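Long-range contacts in DspB (Aggregatibacter actinomycetemcomitans, PDB 1YHT), which hydrolyses beta-linked N-acetylhexosamine residues as a family 20 glycoside hydrolase, probably dispersing biofilms by cutting their poly-N-acetylglucosamine matrix: residues Ser37-Thr41 with Gln343-Lys347; Met164-Ile168 with Phe205-Leu211; Val298-Leu304 with Ala352-Thr357. All coordinates share one frame; numbering follows the deposited sequence.

Contact 1: residues Ser37-Thr41 with Gln343-Lys347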
loop_
_atom_site.group_PDB
_atom_site.type_symbol
_atom_site.label_atom_id
_atom_site.label_comp_id
_atom_site.label_asym_id
_atom_site.label_seq_id
_atom_site.Cartn_x
_atom_site.Cartn_y
_atom_site.Cartn_z
ATOM N N SER A 37 -15.127 4.557 10.138
ATOM C CA SER A 37 -15.060 6.014 10.163
ATOM C C SER A 37 -14.213 6.602 9.026
ATOM O O SER A 37 -14.573 7.590 8.430
ATOM C CB SER A 37 -14.577 6.512 11.545
ATOM O OG SER A 37 -15.549 6.262 12.561
ATOM N N PHE A 38 -13.069 5.978 8.726
ATOM C CA PHE A 38 -12.255 6.373 7.579
ATOM C C PHE A 38 -13.080 6.236 6.300
ATOM O O PHE A 38 -13.039 7.125 5.424
ATOM C CB PHE A 38 -11.001 5.470 7.444
ATOM C CG PHE A 38 -9.878 5.838 8.302
ATOM C CD1 PHE A 38 -9.289 7.083 8.202
ATOM C CD2 PHE A 38 -9.367 4.934 9.227
ATOM C CE1 PHE A 38 -8.191 7.407 8.979
ATOM C CE2 PHE A 38 -8.276 5.246 9.977
ATOM C CZ PHE A 38 -7.695 6.517 9.869
ATOM N N ILE A 39 -13.822 5.124 6.181
ATOM C CA ILE A 39 -14.710 4.926 5.036
ATOM C C ILE A 39 -15.775 6.074 4.920
ATOM O O ILE A 39 -16.078 6.554 3.831
ATOM C CB ILE A 39 -15.372 3.554 5.069
ATOM C CG1 ILE A 39 -14.356 2.482 4.645
ATOM C CG2 ILE A 39 -16.606 3.523 4.116
ATOM C CD1 ILE A 39 -14.660 1.154 5.133
ATOM N N ASP A 40 -16.306 6.507 6.059
ATOM C CA ASP A 40 -17.293 7.612 6.080
ATOM C C ASP A 40 -16.670 8.866 5.518
ATOM O O ASP A 40 -17.241 9.506 4.627
ATOM C CB ASP A 40 -17.771 7.858 7.483
ATOM C CG ASP A 40 -18.594 6.699 8.035
ATOM O OD1 ASP A 40 -19.270 5.973 7.280
ATOM O OD2 ASP A 40 -18.568 6.521 9.264
ATOM N N THR A 41 -15.473 9.188 5.963
ATOM C CA THR A 41 -14.760 10.373 5.453
ATOM C C THR A 41 -14.514 10.278 3.943
ATOM O O THR A 41 -14.781 11.235 3.215
ATOM C CB THR A 41 -13.435 10.587 6.192
ATOM O OG1 THR A 41 -13.714 10.719 7.558
ATOM C CG2 THR A 41 -12.701 11.842 5.741
ATOM N N GLN A 343 -7.467 8.715 13.419
ATOM C CA GLN A 343 -8.564 8.965 12.516
ATOM C C GLN A 343 -9.135 10.384 12.680
ATOM O O GLN A 343 -9.301 11.102 11.688
ATOM C CB GLN A 343 -9.636 7.921 12.744
ATOM C CG GLN A 343 -10.782 7.924 11.739
ATOM C CD GLN A 343 -11.931 8.869 12.114
ATOM O OE1 GLN A 343 -12.331 8.968 13.262
ATOM N NE2 GLN A 343 -12.438 9.567 11.130
ATOM N N LYS A 344 -9.452 10.788 13.905
ATOM C CA LYS A 344 -10.067 12.113 14.099
ATOM C C LYS A 344 -9.139 13.244 13.666
ATOM O O LYS A 344 -9.585 14.218 13.074
ATOM C CB LYS A 344 -10.540 12.320 15.542
ATOM C CG LYS A 344 -9.439 12.331 16.564
ATOM C CD LYS A 344 -9.968 12.672 18.040
ATOM C CE LYS A 344 -10.588 11.471 18.794
ATOM N NZ LYS A 344 -9.605 10.663 19.716
ATOM N N ASN A 345 -7.843 13.092 13.940
ATOM C CA ASN A 345 -6.879 14.145 13.597
ATOM C C ASN A 345 -6.482 14.233 12.123
ATOM O O ASN A 345 -5.969 15.279 11.693
ATOM C CB ASN A 345 -5.666 14.084 14.500
ATOM C CG ASN A 345 -5.959 14.663 15.887
ATOM O OD1 ASN A 345 -5.925 15.885 16.070
ATOM N ND2 ASN A 345 -6.270 13.793 16.854
ATOM N N THR A 346 -6.667 13.152 11.366
ATOM C CA THR A 346 -6.292 13.157 9.932
ATOM C C THR A 346 -7.477 13.442 9.023
ATOM O O THR A 346 -7.328 13.526 7.818
ATOM C CB THR A 346 -5.621 11.813 9.493
ATOM O OG1 THR A 346 -6.435 10.703 9.871
ATOM C CG2 THR A 346 -4.248 11.670 10.182
ATOM N N LYS A 347 -8.660 13.596 9.600
ATOM C CA LYS A 347 -9.875 13.813 8.825
ATOM C C LYS A 347 -9.782 15.032 7.906
ATOM O O LYS A 347 -10.123 14.960 6.751
ATOM C CB LYS A 347 -11.073 13.970 9.783
ATOM C CG LYS A 347 -12.443 13.698 9.235
ATOM C CD LYS A 347 -13.471 13.648 10.407
ATOM C CE LYS A 347 -14.633 12.574 10.278
ATOM N NZ LYS A 347 -14.557 11.188 11.047
#
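Phe-38 and Gln-343 carry the apolar part of this contact between helix 32-44 and helix 339-358, the first and last long helices of the barrel. The aliphatic stem of Gln-343 lies across one face of the phenyl ring: its CG sits 3.8 Å from the ring centroid and only 8° off the normal, a CH-pi contact, while Gln-343 CB comes 3.7 Å from Phe-38 CZ. The two side chains run alongside each other in opposite senses. Gln-343 then bends at chi2 (-88°), which sends its amide away from the ring toward Ser-37, with the amide plane almost perpendicular to the ring plane, until Gln-343 CD rests 3.6 Å from Ser-37 CB. At the edge of the phenyl ring stands Thr-346 OG1, 3.8 Å from Phe-38 CE1 and already hydrogen-bonded to Ile-342 O.

One turn further along, Lys-347 makes the second side-chain contact. The methylenes of its bent chain pass the hydroxyl and methyl of Thr-41, with Lys-347 CE 3.4 Å from Thr-41 OG1 and Lys-347 CG 4.0 Å from Thr-41 CG2.

Charge plays little part across the gap. Asp-40 OD2 and Lys-347 NZ are 6.4 Å apart, and Asp-40 instead makes a salt bridge with Lys-107. On the barrel side, Phe-38 also packs on Leu-21, Leu-23 and Ile-329 of strands 18-24 and 324-329. The two segments run nearly parallel, 12° apart, and the interface between them is mixed: methylene groups of polar residues supply much of the packing.

Contact 2: residues Met164-Ile168 with Phe205-Leu211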
loop_
_atom_site.group_PDB
_atom_site.type_symbol
_atom_site.label_atom_id
_atom_site.label_comp_id
_atom_site.label_asym_id
_atom_site.label_seq_id
_atom_site.Cartn_x
_atom_site.Cartn_y
_atom_site.Cartn_z
ATOM N N MET A 164 -2.110 -14.747 -2.731
ATOM C CA MET A 164 -2.950 -13.790 -3.473
ATOM C C MET A 164 -4.366 -14.316 -3.688
ATOM O O MET A 164 -5.333 -13.572 -3.489
ATOM C CB MET A 164 -2.328 -13.429 -4.807
ATOM C CG MET A 164 -1.015 -12.653 -4.695
ATOM S SD MET A 164 -0.133 -12.598 -6.305
ATOM C CE MET A 164 -1.210 -11.511 -7.245
ATOM N N SER A 165 -4.497 -15.593 -4.060
ATOM C CA SER A 165 -5.836 -16.199 -4.243
ATOM C C SER A 165 -6.713 -16.142 -2.988
ATOM O O SER A 165 -7.924 -15.887 -3.053
ATOM C CB SER A 165 -5.683 -17.652 -4.702
ATOM O OG SER A 165 -5.101 -17.693 -5.999
ATOM N N GLU A 166 -6.099 -16.420 -1.833
ATOM C CA GLU A 166 -6.784 -16.314 -0.560
ATOM C C GLU A 166 -7.235 -14.875 -0.270
ATOM O O GLU A 166 -8.380 -14.628 0.149
ATOM C CB GLU A 166 -5.859 -16.809 0.538
ATOM C CG GLU A 166 -6.550 -16.786 1.902
ATOM C CD GLU A 166 -5.673 -17.304 3.016
ATOM O OE1 GLU A 166 -4.940 -16.487 3.602
ATOM O OE2 GLU A 166 -5.763 -18.499 3.312
ATOM N N VAL A 167 -6.333 -13.924 -0.482
ATOM C CA VAL A 167 -6.641 -12.483 -0.263
ATOM C C VAL A 167 -7.769 -12.020 -1.195
ATOM O O VAL A 167 -8.736 -11.362 -0.776
ATOM C CB VAL A 167 -5.390 -11.633 -0.375
ATOM C CG1 VAL A 167 -5.746 -10.162 -0.402
ATOM C CG2 VAL A 167 -4.433 -11.922 0.783
ATOM N N ILE A 168 -7.701 -12.458 -2.440
ATOM C CA ILE A 168 -8.776 -12.199 -3.401
ATOM C C ILE A 168 -10.109 -12.766 -2.935
ATOM O O ILE A 168 -11.137 -12.069 -2.953
ATOM C CB ILE A 168 -8.372 -12.755 -4.798
ATOM C CG1 ILE A 168 -7.245 -11.924 -5.335
ATOM C CG2 ILE A 168 -9.557 -12.730 -5.791
ATOM C CD1 ILE A 168 -6.587 -12.462 -6.556
ATOM N N PHE A 205 -1.835 -13.083 -13.776
ATOM C CA PHE A 205 -2.550 -13.958 -12.855
ATOM C C PHE A 205 -3.776 -13.192 -12.324
ATOM O O PHE A 205 -4.889 -13.721 -12.279
ATOM C CB PHE A 205 -1.605 -14.364 -11.729
ATOM C CG PHE A 205 -2.260 -15.052 -10.598
ATOM C CD1 PHE A 205 -2.451 -16.428 -10.624
ATOM C CD2 PHE A 205 -2.678 -14.340 -9.484
ATOM C CE1 PHE A 205 -3.071 -17.097 -9.528
ATOM C CE2 PHE A 205 -3.245 -15.002 -8.397
ATOM C CZ PHE A 205 -3.450 -16.370 -8.428
ATOM N N LEU A 206 -3.580 -11.950 -11.907
ATOM C CA LEU A 206 -4.711 -11.113 -11.450
ATOM C C LEU A 206 -5.749 -10.854 -12.552
ATOM O O LEU A 206 -6.966 -10.893 -12.303
ATOM C CB LEU A 206 -4.199 -9.782 -10.891
ATOM C CG LEU A 206 -3.499 -9.890 -9.533
ATOM C CD1 LEU A 206 -2.739 -8.614 -9.164
ATOM C CD2 LEU A 206 -4.456 -10.264 -8.422
ATOM N N GLU A 207 -5.267 -10.542 -13.751
ATOM C CA GLU A 207 -6.115 -10.351 -14.921
ATOM C C GLU A 207 -7.028 -11.552 -15.112
ATOM O O GLU A 207 -8.245 -11.383 -15.275
ATOM C CB GLU A 207 -5.276 -10.046 -16.207
ATOM C CG GLU A 207 -6.111 -9.914 -17.468
ATOM C CD GLU A 207 -5.256 -9.716 -18.721
ATOM O OE1 GLU A 207 -4.518 -10.630 -19.118
ATOM O OE2 GLU A 207 -5.320 -8.627 -19.312
ATOM N N LYS A 208 -6.493 -12.766 -15.007
ATOM C CA LYS A 208 -7.333 -13.947 -15.189
ATOM C C LYS A 208 -8.392 -14.055 -14.089
ATOM O O LYS A 208 -9.487 -14.553 -14.331
ATOM C CB LYS A 208 -6.495 -15.233 -15.292
ATOM C CG LYS A 208 -7.304 -16.467 -15.840
ATOM C CD LYS A 208 -6.493 -17.785 -15.683
ATOM C CE LYS A 208 -7.367 -19.060 -15.898
ATOM N NZ LYS A 208 -7.033 -20.173 -14.886
ATOM N N LYS A 209 -8.066 -13.574 -12.884
ATOM C CA LYS A 209 -9.015 -13.470 -11.777
ATOM C C LYS A 209 -10.004 -12.302 -11.888
ATOM O O LYS A 209 -10.765 -12.096 -10.949
ATOM C CB LYS A 209 -8.240 -13.253 -10.485
ATOM C CG LYS A 209 -7.230 -14.322 -10.076
ATOM C CD LYS A 209 -7.926 -15.484 -9.501
ATOM C CE LYS A 209 -6.969 -16.493 -8.842
ATOM N NZ LYS A 209 -7.777 -17.284 -7.887
ATOM N N GLY A 210 -9.940 -11.507 -12.959
ATOM C CA GLY A 210 -10.852 -10.398 -13.175
ATOM C C GLY A 210 -10.444 -9.161 -12.379
ATOM O O GLY A 210 -11.274 -8.307 -12.115
ATOM N N LEU A 211 -9.172 -9.085 -11.988
ATOM C CA LEU A 211 -8.646 -7.954 -11.257
ATOM C C LEU A 211 -7.535 -7.193 -12.012
ATOM O O LEU A 211 -6.638 -7.785 -12.606
ATOM C CB LEU A 211 -8.110 -8.387 -9.887
ATOM C CG LEU A 211 -9.152 -8.953 -8.934
ATOM C CD1 LEU A 211 -8.512 -9.720 -7.814
ATOM C CD2 LEU A 211 -10.023 -7.810 -8.381
HETATM O O HOH W 1 -8.903 -16.326 -5.919
#
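Met-164 lays its terminal methyl against the branch of Leu-206, with CE 3.6 Å from Leu-206 CG, the two side chains crossing at about a right angle. A bend at chi3 (70°) turns that methyl across, and it also comes close to the ring of Phe-205. The sulfur makes a Met-aromatic contact with the same ring: Met-164 SD lies 5.2 Å from the Phe-205 centroid, approaching obliquely, 50° off the normal.

Leu-206 is shared with the next turn of helix 154-171, since its CD2 also touches Ile-168 CD1, at 3.6 Å. Ile-168 meets Leu-211 tip to tip as well, Ile-168 CD1 lying 3.6 Å from Leu-211 CD1, with Ile-168 CG1 equally near. Leu-211 can do this because the chain turns as helix 192-208 ends: Gly-210, with phi 81°, closes a Schellman motif in which Leu-211 N bonds back to Leu-206 O and Gly-210 N to Glu-207 O.

The outer side of the contact is polar. Ser-165 OG, whose stronger partner is Gln-161 O in its own helix, sits in the plane of the Phe-205 ring at its edge, 3.2 Å from CZ, and accepts a weak hydrogen bond from Lys-209 NZ at 3.3 Å. Lys-209 folds back at chi2, passing its CG by Ile-168 CD1 on the way. A water donates to Ser-165 O at 3.1 Å and accepts from Lys-209 NZ at a short 2.5 Å, so its place is doubtful.

Inward, Ile-168 and Leu-206 both rest on Phe-178 of strand 177-181. Two successive helices packed side by side over the strand that links them in sequence are typical of the outer layer of a TIM barrel.

Contact 3: residues Val298-Leu304 with Ala352-Thr357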
loop_
_atom_site.group_PDB
_atom_site.type_symbol
_atom_site.label_atom_id
_atom_site.label_comp_id
_atom_site.label_asym_id
_atom_site.label_seq_id
_atom_site.Cartn_x
_atom_site.Cartn_y
_atom_site.Cartn_z
ATOM N N VAL A 298 -1.811 21.374 2.289
ATOM C CA VAL A 298 -2.307 20.740 1.060
ATOM C C VAL A 298 -3.313 21.655 0.332
ATOM O O VAL A 298 -3.258 21.839 -0.873
ATOM C CB VAL A 298 -2.942 19.363 1.403
ATOM C CG1 VAL A 298 -3.815 18.804 0.250
ATOM C CG2 VAL A 298 -1.832 18.404 1.817
ATOM N N ILE A 299 -4.221 22.252 1.077
ATOM C CA ILE A 299 -5.213 23.118 0.461
ATOM C C ILE A 299 -4.548 24.309 -0.256
ATOM O O ILE A 299 -4.902 24.632 -1.395
ATOM C CB ILE A 299 -6.214 23.619 1.516
ATOM C CG1 ILE A 299 -7.149 22.465 1.952
ATOM C CG2 ILE A 299 -7.035 24.819 0.991
ATOM C CD1 ILE A 299 -7.722 22.651 3.300
ATOM N N LYS A 300 -3.592 24.937 0.419
ATOM C CA LYS A 300 -2.921 26.148 -0.099
ATOM C C LYS A 300 -1.943 25.855 -1.241
ATOM O O LYS A 300 -1.928 26.568 -2.249
ATOM C CB LYS A 300 -2.170 26.789 1.057
ATOM C CG LYS A 300 -1.459 28.108 0.774
ATOM C CD LYS A 300 -2.251 29.293 1.246
ATOM C CE LYS A 300 -1.315 30.437 1.658
ATOM N NZ LYS A 300 -0.294 30.707 0.639
ATOM N N ASN A 301 -1.188 24.769 -1.081
ATOM C CA ASN A 301 0.048 24.520 -1.835
ATOM C C ASN A 301 0.066 23.258 -2.706
ATOM O O ASN A 301 0.908 23.150 -3.590
ATOM C CB ASN A 301 1.267 24.469 -0.877
ATOM C CG ASN A 301 1.403 25.729 -0.026
ATOM O OD1 ASN A 301 1.383 25.678 1.217
ATOM N ND2 ASN A 301 1.529 26.850 -0.671
ATOM N N TRP A 302 -0.812 22.285 -2.460
ATOM C CA TRP A 302 -0.799 21.086 -3.288
ATOM C C TRP A 302 -1.847 21.125 -4.388
ATOM O O TRP A 302 -2.953 21.656 -4.199
ATOM C CB TRP A 302 -0.931 19.803 -2.455
ATOM C CG TRP A 302 -0.821 18.585 -3.329
ATOM C CD1 TRP A 302 0.290 18.121 -3.966
ATOM C CD2 TRP A 302 -1.891 17.724 -3.709
ATOM N NE1 TRP A 302 -0.017 16.987 -4.700
ATOM C CE2 TRP A 302 -1.351 16.723 -4.552
ATOM C CE3 TRP A 302 -3.245 17.657 -3.368
ATOM C CZ2 TRP A 302 -2.124 15.700 -5.074
ATOM C CZ3 TRP A 302 -4.015 16.653 -3.925
ATOM C CH2 TRP A 302 -3.452 15.710 -4.796
ATOM N N ASP A 303 -1.500 20.596 -5.555
ATOM C CA ASP A 303 -2.504 20.246 -6.556
ATOM C C ASP A 303 -2.111 18.951 -7.232
ATOM O O ASP A 303 -0.959 18.472 -7.106
ATOM C CB ASP A 303 -2.761 21.358 -7.603
ATOM C CG ASP A 303 -1.591 21.613 -8.512
ATOM O OD1 ASP A 303 -1.392 20.832 -9.466
ATOM O OD2 ASP A 303 -0.913 22.654 -8.303
ATOM N N LEU A 304 -3.063 18.379 -7.955
ATOM C CA LEU A 304 -2.888 17.007 -8.452
ATOM C C LEU A 304 -1.640 16.848 -9.358
ATOM O O LEU A 304 -1.081 15.749 -9.460
ATOM C CB LEU A 304 -4.154 16.546 -9.171
ATOM C CG LEU A 304 -4.141 15.108 -9.662
ATOM C CD1 LEU A 304 -3.957 14.117 -8.441
ATOM C CD2 LEU A 304 -5.378 14.804 -10.472
ATOM N N ALA A 352 -9.206 17.212 2.449
ATOM C CA ALA A 352 -8.454 18.146 1.580
ATOM C C ALA A 352 -7.846 17.430 0.369
ATOM O O ALA A 352 -7.931 17.900 -0.733
ATOM C CB ALA A 352 -7.333 18.798 2.361
ATOM N N VAL A 353 -7.203 16.300 0.598
ATOM C CA VAL A 353 -6.586 15.551 -0.503
ATOM C C VAL A 353 -7.651 15.101 -1.540
ATOM O O VAL A 353 -7.464 15.267 -2.765
ATOM C CB VAL A 353 -5.800 14.327 0.026
ATOM C CG1 VAL A 353 -5.292 13.446 -1.157
ATOM C CG2 VAL A 353 -4.632 14.773 0.899
ATOM N N ILE A 354 -8.772 14.609 -1.047
ATOM C CA ILE A 354 -9.879 14.143 -1.889
ATOM C C ILE A 354 -10.467 15.316 -2.671
ATOM O O ILE A 354 -10.673 15.209 -3.865
ATOM C CB ILE A 354 -11.000 13.391 -1.087
ATOM C CG1 ILE A 354 -10.480 12.045 -0.586
ATOM C CG2 ILE A 354 -12.226 13.182 -1.928
ATOM C CD1 ILE A 354 -11.349 11.339 0.450
ATOM N N HIS A 355 -10.771 16.398 -1.976
ATOM C CA HIS A 355 -11.338 17.566 -2.623
ATOM C C HIS A 355 -10.358 18.199 -3.615
ATOM O O HIS A 355 -10.765 18.567 -4.687
ATOM C CB HIS A 355 -11.786 18.615 -1.610
ATOM C CG HIS A 355 -12.982 18.222 -0.799
ATOM N ND1 HIS A 355 -14.095 17.620 -1.345
ATOM C CD2 HIS A 355 -13.260 18.391 0.521
ATOM C CE1 HIS A 355 -14.985 17.386 -0.395
ATOM N NE2 HIS A 355 -14.506 17.837 0.750
ATOM N N LYS A 356 -9.093 18.342 -3.254
ATOM C CA LYS A 356 -8.106 18.920 -4.168
ATOM C C LYS A 356 -7.888 18.062 -5.387
ATOM O O LYS A 356 -7.594 18.592 -6.462
ATOM C CB LYS A 356 -6.767 19.159 -3.487
ATOM C CG LYS A 356 -6.776 20.284 -2.446
ATOM C CD LYS A 356 -6.905 21.713 -3.075
ATOM C CE LYS A 356 -5.778 22.009 -4.023
ATOM N NZ LYS A 356 -5.097 23.281 -3.696
ATOM N N THR A 357 -8.051 16.748 -5.231
ATOM C CA THR A 357 -7.872 15.826 -6.347
ATOM C C THR A 357 -9.079 15.909 -7.303
ATOM O O THR A 357 -8.928 16.029 -8.518
ATOM C CB THR A 357 -7.706 14.374 -5.863
ATOM O OG1 THR A 357 -6.572 14.262 -4.978
ATOM C CG2 THR A 357 -7.550 13.424 -7.029
HETATM O O HOH W 2 -2.982 24.901 -4.630
HETATM O O HOH W 3 -5.847 19.489 -8.112
#
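In the outer helical layer of the TIM barrel, the last helix, 339-358, packs beside helix 287-301 and the residues that follow it, and Lys-356 of the former reaches to the carbonyls where the latter ends. Bends at chi2, chi3 and chi4 curl its chain round so that NZ donates to Ile-299 O at 2.7 Å. The ammonium comes from above the carbonyl plane, 36° out of it, with a C=O...N angle of 133°. A water accepting from Lys-356 NZ at 2.8 Å carries the link on to Lys-300 O. A weak bond to Trp-302 O is doubtful, because that oxygen is modelled too close to the lysine chain. A positive charge here would be expected to suit the negative end of the helix dipole.

Hydrocarbon fills the space along the helices. Val-298 CG1 touches both Ala-352 CB and Val-353 CG2, and Ile-299 CG1 lies 3.7 Å from Ala-352 CB.

After helix 287-301 ends, Trp-302 places its indole against helix 339-358. With CG opposite the backbone N (chi1 -176°), the six-membered ring lies alongside the start of the Lys-356 chain, whose CB is 3.7 Å from Trp-302 CZ3, while Trp-302 NE1 bonds to Val-306 O. Leu-304 follows, its CD1 3.9 Å from Thr-357 CG2; a water that accepts from Leu-304 N also donates to Lys-356 O. Trp-302, Leu-304 and Thr-357 all rest on Ala-325 of strand 324-329, while Asp-303 turns to a salt bridge with Arg-315.

Thr-357 OG1 lies in the indole plane, 3.4 Å from Trp-302 CH2, and its proton goes to Val-353 O at 2.6 Å; that oxygen also accepts Thr-357 N, from the opposite face of its carbonyl plane.

In the fold
All three contacts join neighbouring helices on the outside of the barrel, in contacts 2 and 3 together with the turn that follows one of them; their centres lie about 17 to 20 Å from the centre of the chain. Contacts 1 and 3 share helix 339-358, their centres about 17 Å apart and their nearest atoms about 4 Å. Contact 1 closes the ring, bringing the first long helix against the last; contact 3 joins that last helix to 287-301. Contact 2 lies well round the barrel, its centre about 29 Å from that of contact 1 and about 33 Å from that of contact 3. As in other TIM barrels, the active site is probably at the C-terminal ends of the strands, inside this helical layer.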